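Two-component system sensor histidine kinase (PDB 3OTT) probably senses saccharides through its extracellular beta-propeller and beta-sandwich part, and is predicted to relay the signal as a histidine kinase and transcription regulator. Local coordinates at residues B[106-120]-B[146-159]. Numbering follows the deposited sequence.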
loop_
_atom_site.group_PDB
_atom_site.type_symbol
_atom_site.label_atom_id
_atom_site.label_comp_id
_atom_site.label_asym_id
_atom_site.label_seq_id
_atom_site.Cartn_x
_atom_site.Cartn_y
_atom_site.Cartn_z
ATOM N N ARG B 106 19.710 26.922 -2.079
ATOM C CA ARG B 106 18.734 27.460 -1.155
ATOM C C ARG B 106 17.591 26.480 -0.991
ATOM O O ARG B 106 16.910 26.501 0.021
ATOM C CB ARG B 106 18.176 28.799 -1.646
ATOM C CG ARG B 106 19.092 29.987 -1.519
ATOM C CD ARG B 106 19.304 30.384 -0.035
ATOM N NE ARG B 106 20.247 31.509 0.076
ATOM C CZ ARG B 106 21.567 31.369 -0.032
ATOM N NH1 ARG B 106 22.091 30.162 -0.274
ATOM N NH2 ARG B 106 22.375 32.421 0.123
ATOM N N THR B 107 17.374 25.592 -1.954
ATOM C CA THR B 107 16.214 24.720 -1.884
ATOM C C THR B 107 16.459 23.471 -2.674
ATOM O O THR B 107 17.189 23.500 -3.689
ATOM C CB THR B 107 14.901 25.461 -2.411
ATOM O OG1 THR B 107 13.814 24.540 -2.392
ATOM C CG2 THR B 107 15.051 25.915 -3.949
ATOM N N MET B 108 15.865 22.358 -2.242
ATOM C CA MET B 108 16.083 21.032 -2.903
ATOM C C MET B 108 14.800 20.234 -2.890
ATOM O O MET B 108 14.050 20.367 -1.952
ATOM C CB MET B 108 17.135 20.212 -2.196
ATOM C CG MET B 108 18.541 20.807 -2.204
ATOM S SD MET B 108 19.920 19.791 -1.446
ATOM C CE MET B 108 19.489 19.754 0.179
ATOM N N ALA B 109 14.519 19.448 -3.942
ATOM C CA ALA B 109 13.326 18.601 -3.968
ATOM C C ALA B 109 13.623 17.436 -4.842
ATOM O O ALA B 109 14.136 17.621 -5.971
ATOM C CB ALA B 109 12.144 19.360 -4.490
ATOM N N LEU B 110 13.346 16.235 -4.332
ATOM C CA LEU B 110 13.498 14.991 -5.123
ATOM C C LEU B 110 12.288 14.702 -6.013
ATOM O O LEU B 110 11.139 14.937 -5.592
ATOM C CB LEU B 110 13.523 13.818 -4.191
ATOM C CG LEU B 110 14.859 13.313 -3.761
ATOM C CD1 LEU B 110 14.617 12.395 -2.540
ATOM C CD2 LEU B 110 15.555 12.582 -4.953
ATOM N N GLN B 111 12.550 14.147 -7.190
ATOM C CA GLN B 111 11.541 13.703 -8.102
ATOM C C GLN B 111 12.017 12.346 -8.587
ATOM O O GLN B 111 12.779 12.273 -9.519
ATOM C CB GLN B 111 11.366 14.692 -9.285
ATOM C CG GLN B 111 10.113 14.383 -10.147
ATOM C CD GLN B 111 10.045 15.191 -11.393
ATOM O OE1 GLN B 111 11.034 15.784 -11.826
ATOM N NE2 GLN B 111 8.868 15.265 -11.967
ATOM N N GLY B 112 11.608 11.264 -7.906
ATOM C CA GLY B 112 12.050 9.946 -8.285
ATOM C C GLY B 112 13.536 9.907 -8.014
ATOM O O GLY B 112 13.954 10.105 -6.867
ATOM N N ASP B 113 14.345 9.689 -9.038
ATOM C CA ASP B 113 15.793 9.598 -8.818
ATOM C C ASP B 113 16.518 10.791 -9.391
ATOM O O ASP B 113 17.646 10.700 -9.772
ATOM C CB ASP B 113 16.299 8.331 -9.444
ATOM C CG ASP B 113 17.519 7.765 -8.722
ATOM O OD1 ASP B 113 17.630 7.926 -7.509
ATOM O OD2 ASP B 113 18.348 7.136 -9.389
ATOM N N THR B 114 15.811 11.918 -9.474
ATOM C CA THR B 114 16.353 13.174 -9.872
ATOM C C THR B 114 16.183 14.186 -8.730
ATOM O O THR B 114 15.065 14.358 -8.238
ATOM C CB THR B 114 15.625 13.685 -11.103
ATOM O OG1 THR B 114 15.882 12.791 -12.184
ATOM C CG2 THR B 114 16.186 14.986 -11.488
ATOM N N LEU B 115 17.269 14.876 -8.366
ATOM C CA LEU B 115 17.231 15.937 -7.356
ATOM C C LEU B 115 17.259 17.324 -8.030
ATOM O O LEU B 115 18.206 17.650 -8.754
ATOM C CB LEU B 115 18.434 15.805 -6.420
ATOM C CG LEU B 115 18.555 16.746 -5.207
ATOM C CD1 LEU B 115 17.406 16.570 -4.194
ATOM C CD2 LEU B 115 19.863 16.644 -4.507
ATOM N N TRP B 116 16.205 18.113 -7.780
ATOM C CA TRP B 116 16.081 19.482 -8.207
ATOM C C TRP B 116 16.810 20.396 -7.186
ATOM O O TRP B 116 16.613 20.259 -5.976
ATOM C CB TRP B 116 14.592 19.889 -8.284
ATOM C CG TRP B 116 13.827 19.322 -9.470
ATOM C CD1 TRP B 116 13.266 18.069 -9.565
ATOM C CD2 TRP B 116 13.576 19.968 -10.738
ATOM N NE1 TRP B 116 12.676 17.904 -10.795
ATOM C CE2 TRP B 116 12.820 19.056 -11.528
ATOM C CE3 TRP B 116 13.856 21.233 -11.256
ATOM C CZ2 TRP B 116 12.375 19.363 -12.839
ATOM C CZ3 TRP B 116 13.426 21.545 -12.589
ATOM C CH2 TRP B 116 12.684 20.597 -13.348
ATOM N N LEU B 117 17.583 21.357 -7.691
ATOM C CA LEU B 117 18.390 22.274 -6.896
ATOM C C LEU B 117 18.011 23.655 -7.331
ATOM O O LEU B 117 18.079 23.984 -8.531
ATOM C CB LEU B 117 19.917 22.101 -7.201
ATOM C CG LEU B 117 20.497 20.679 -7.105
ATOM C CD1 LEU B 117 21.990 20.538 -7.553
ATOM C CD2 LEU B 117 20.284 20.137 -5.636
ATOM N N GLY B 118 17.624 24.475 -6.360
ATOM C CA GLY B 118 17.436 25.895 -6.586
ATOM C C GLY B 118 18.519 26.724 -5.887
ATOM O O GLY B 118 18.779 26.547 -4.684
ATOM N N ALA B 119 19.089 27.672 -6.616
ATOM C CA ALA B 119 20.208 28.460 -6.131
ATOM C C ALA B 119 20.005 29.959 -6.373
ATOM O O ALA B 119 19.059 30.374 -7.046
ATOM C CB ALA B 119 21.533 27.972 -6.797
ATOM N N LEU B 120 20.889 30.772 -5.811
ATOM C CA LEU B 120 20.787 32.210 -5.946
ATOM C C LEU B 120 20.930 32.623 -7.389
ATOM O O LEU B 120 20.377 33.674 -7.773
ATOM C CB LEU B 120 21.827 32.941 -5.093
ATOM C CG LEU B 120 21.455 33.124 -3.611
ATOM C CD1 LEU B 120 22.342 34.197 -2.948
ATOM C CD2 LEU B 120 19.954 33.454 -3.403
ATOM N N ASN B 146 16.201 33.678 -12.380
ATOM C CA ASN B 146 17.176 32.617 -12.053
ATOM C C ASN B 146 17.452 32.490 -10.554
ATOM O O ASN B 146 18.112 31.549 -10.146
ATOM C CB ASN B 146 18.518 32.896 -12.756
ATOM C CG ASN B 146 18.389 32.834 -14.295
ATOM O OD1 ASN B 146 17.793 31.873 -14.858
ATOM N ND2 ASN B 146 18.907 33.874 -14.984
ATOM N N THR B 147 16.977 33.445 -9.747
ATOM C CA THR B 147 17.034 33.313 -8.288
ATOM C C THR B 147 15.875 32.486 -7.727
ATOM O O THR B 147 14.746 32.965 -7.686
ATOM C CB THR B 147 17.131 34.668 -7.605
ATOM O OG1 THR B 147 18.324 35.302 -8.058
ATOM C CG2 THR B 147 17.276 34.526 -6.069
ATOM N N ILE B 148 16.181 31.271 -7.259
ATOM C CA ILE B 148 15.211 30.291 -6.809
ATOM C C ILE B 148 15.180 30.208 -5.304
ATOM O O ILE B 148 16.236 30.007 -4.682
ATOM C CB ILE B 148 15.610 28.885 -7.309
ATOM C CG1 ILE B 148 15.985 28.908 -8.791
ATOM C CG2 ILE B 148 14.485 27.864 -7.059
ATOM C CD1 ILE B 148 14.889 29.489 -9.734
ATOM N N TYR B 149 13.994 30.339 -4.704
ATOM C CA TYR B 149 13.870 30.206 -3.245
ATOM C C TYR B 149 13.155 28.951 -2.763
ATOM O O TYR B 149 13.280 28.588 -1.624
ATOM C CB TYR B 149 13.179 31.434 -2.603
ATOM C CG TYR B 149 13.939 32.700 -2.768
ATOM C CD1 TYR B 149 15.304 32.781 -2.405
ATOM C CD2 TYR B 149 13.316 33.823 -3.242
ATOM C CE1 TYR B 149 16.001 33.956 -2.519
ATOM C CE2 TYR B 149 14.002 34.992 -3.408
ATOM C CZ TYR B 149 15.352 35.070 -3.025
ATOM O OH TYR B 149 16.025 36.255 -3.201
ATOM N N SER B 150 12.319 28.359 -3.598
ATOM C CA SER B 150 11.482 27.255 -3.140
ATOM C C SER B 150 11.114 26.390 -4.308
ATOM O O SER B 150 10.809 26.885 -5.385
ATOM C CB SER B 150 10.191 27.784 -2.506
ATOM O OG SER B 150 9.519 26.651 -1.895
ATOM N N ILE B 151 11.246 25.098 -4.110
ATOM C CA ILE B 151 10.808 24.112 -5.068
ATOM C C ILE B 151 10.167 22.908 -4.415
ATOM O O ILE B 151 10.655 22.462 -3.355
ATOM C CB ILE B 151 11.795 23.771 -6.236
ATOM C CG1 ILE B 151 11.663 22.319 -6.600
ATOM C CG2 ILE B 151 13.216 24.146 -6.014
ATOM C CD1 ILE B 151 12.127 22.064 -7.923
ATOM N N ILE B 152 9.021 22.483 -4.990
ATOM C CA ILE B 152 8.288 21.306 -4.510
ATOM C C ILE B 152 7.808 20.389 -5.605
ATOM O O ILE B 152 7.541 20.803 -6.748
ATOM C CB ILE B 152 7.049 21.640 -3.587
ATOM C CG1 ILE B 152 6.041 22.477 -4.342
ATOM C CG2 ILE B 152 7.477 22.207 -2.181
ATOM C CD1 ILE B 152 4.611 22.443 -3.763
ATOM N N ARG B 153 7.682 19.129 -5.229
ATOM C CA ARG B 153 7.055 18.147 -6.088
ATOM C C ARG B 153 5.732 17.801 -5.469
ATOM O O ARG B 153 5.700 17.480 -4.289
ATOM C CB ARG B 153 7.897 16.854 -6.216
ATOM C CG ARG B 153 7.296 15.918 -7.286
ATOM C CD ARG B 153 7.912 14.534 -7.315
ATOM N NE ARG B 153 7.236 13.698 -6.368
ATOM C CZ ARG B 153 6.425 12.677 -6.646
ATOM N NH1 ARG B 153 6.205 12.249 -7.878
ATOM N NH2 ARG B 153 5.866 12.057 -5.628
ATOM N N THR B 154 4.649 17.891 -6.234
ATOM C CA THR B 154 3.347 17.364 -5.788
ATOM C C THR B 154 3.185 15.836 -6.024
ATOM O O THR B 154 3.950 15.243 -6.781
ATOM C CB THR B 154 2.178 18.092 -6.456
ATOM O OG1 THR B 154 2.313 18.001 -7.864
ATOM C CG2 THR B 154 2.099 19.574 -6.046
ATOM N N LYS B 155 2.179 15.223 -5.383
ATOM C CA LYS B 155 1.826 13.794 -5.520
ATOM C C LYS B 155 1.536 13.383 -6.961
ATOM O O LYS B 155 1.725 12.232 -7.344
ATOM C CB LYS B 155 0.606 13.487 -4.668
ATOM C CG LYS B 155 0.905 12.706 -3.408
ATOM C CD LYS B 155 2.134 13.248 -2.592
ATOM C CE LYS B 155 2.508 12.217 -1.522
ATOM N NZ LYS B 155 3.447 12.825 -0.552
ATOM N N ASP B 156 1.093 14.328 -7.762
ATOM C CA ASP B 156 0.793 14.060 -9.170
ATOM C C ASP B 156 2.005 14.427 -9.998
ATOM O O ASP B 156 1.914 14.572 -11.183
ATOM C CB ASP B 156 -0.430 14.879 -9.588
ATOM C CG ASP B 156 -0.403 16.295 -8.992
ATOM O OD1 ASP B 156 0.472 17.106 -9.393
ATOM O OD2 ASP B 156 -1.222 16.595 -8.067
ATOM N N ASN B 157 3.152 14.575 -9.343
ATOM C CA ASN B 157 4.456 14.638 -10.037
ATOM C C ASN B 157 4.656 15.932 -10.846
ATOM O O ASN B 157 5.364 15.932 -11.822
ATOM C CB ASN B 157 4.699 13.437 -10.967
ATOM C CG ASN B 157 6.200 13.179 -11.212
ATOM O OD1 ASN B 157 7.033 13.344 -10.314
ATOM N ND2 ASN B 157 6.543 12.783 -12.429
ATOM N N GLN B 158 4.033 17.019 -10.432
ATOM C CA GLN B 158 4.280 18.342 -11.010
ATOM C C GLN B 158 5.398 19.028 -10.231
ATOM O O GLN B 158 5.560 18.757 -9.023
ATOM C CB GLN B 158 3.012 19.200 -10.870
ATOM C CG GLN B 158 1.834 18.701 -11.711
ATOM C CD GLN B 158 1.996 19.083 -13.151
ATOM O OE1 GLN B 158 2.795 18.491 -13.858
ATOM N NE2 GLN B 158 1.283 20.122 -13.584
ATOM N N ILE B 159 6.123 19.950 -10.890
ATOM C CA ILE B 159 7.177 20.693 -10.228
ATOM C C ILE B 159 6.861 22.163 -10.200
ATOM O O ILE B 159 6.745 22.789 -11.263
ATOM C CB ILE B 159 8.549 20.474 -10.893
ATOM C CG1 ILE B 159 8.915 18.980 -11.001
ATOM C CG2 ILE B 159 9.600 21.288 -10.237
ATOM C CD1 ILE B 159 9.213 18.273 -9.674
#
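N157 OD1 is gripped by two donors that come from opposite faces of its amide: Q111 NE2 at 3.1 Å and R153 NH1 at 2.8 Å. Q111 can serve two partners because its amide carries both a donor and an acceptor: with CG anti to the backbone N (chi1 -169°) and the chain extended beyond it, OE1 accepts from W116 NE1 at 2.9 Å, a nearly straight bond lying in the indole plane. A leucine in its place would probably leave the indole N-H without this acceptor and N157 with one donor fewer. The long, flexible R153 bends at chi3 (86°), its CD crossing Q111 CG before the guanidinium turns to N157. Next to Q111, branched I159 offers two surfaces: CG2 sits over the six-membered ring of W116 in a CH-pi contact, while CD1 reaches Q111 CD. Strands 105-111 and 148-153 are the first strands of consecutive four-stranded propeller blades, packed face to face; segments 106-111 and 148-153 run at 16° to each other. I151 reaches past the first strand, laying CD1 against W116 CB of strand 114-119, 3.3 Å away, and CG1 on small A109. T107, compact yet polar, accepts from I151 N through OG1 at 3.1 Å, a rather bent bond. Near G118, whose bare CA lets I148 CB approach to 3.6 Å, I148 N donates almost straight to A119 O, and T147 OG1 donates to L120 O at 2.6 Å.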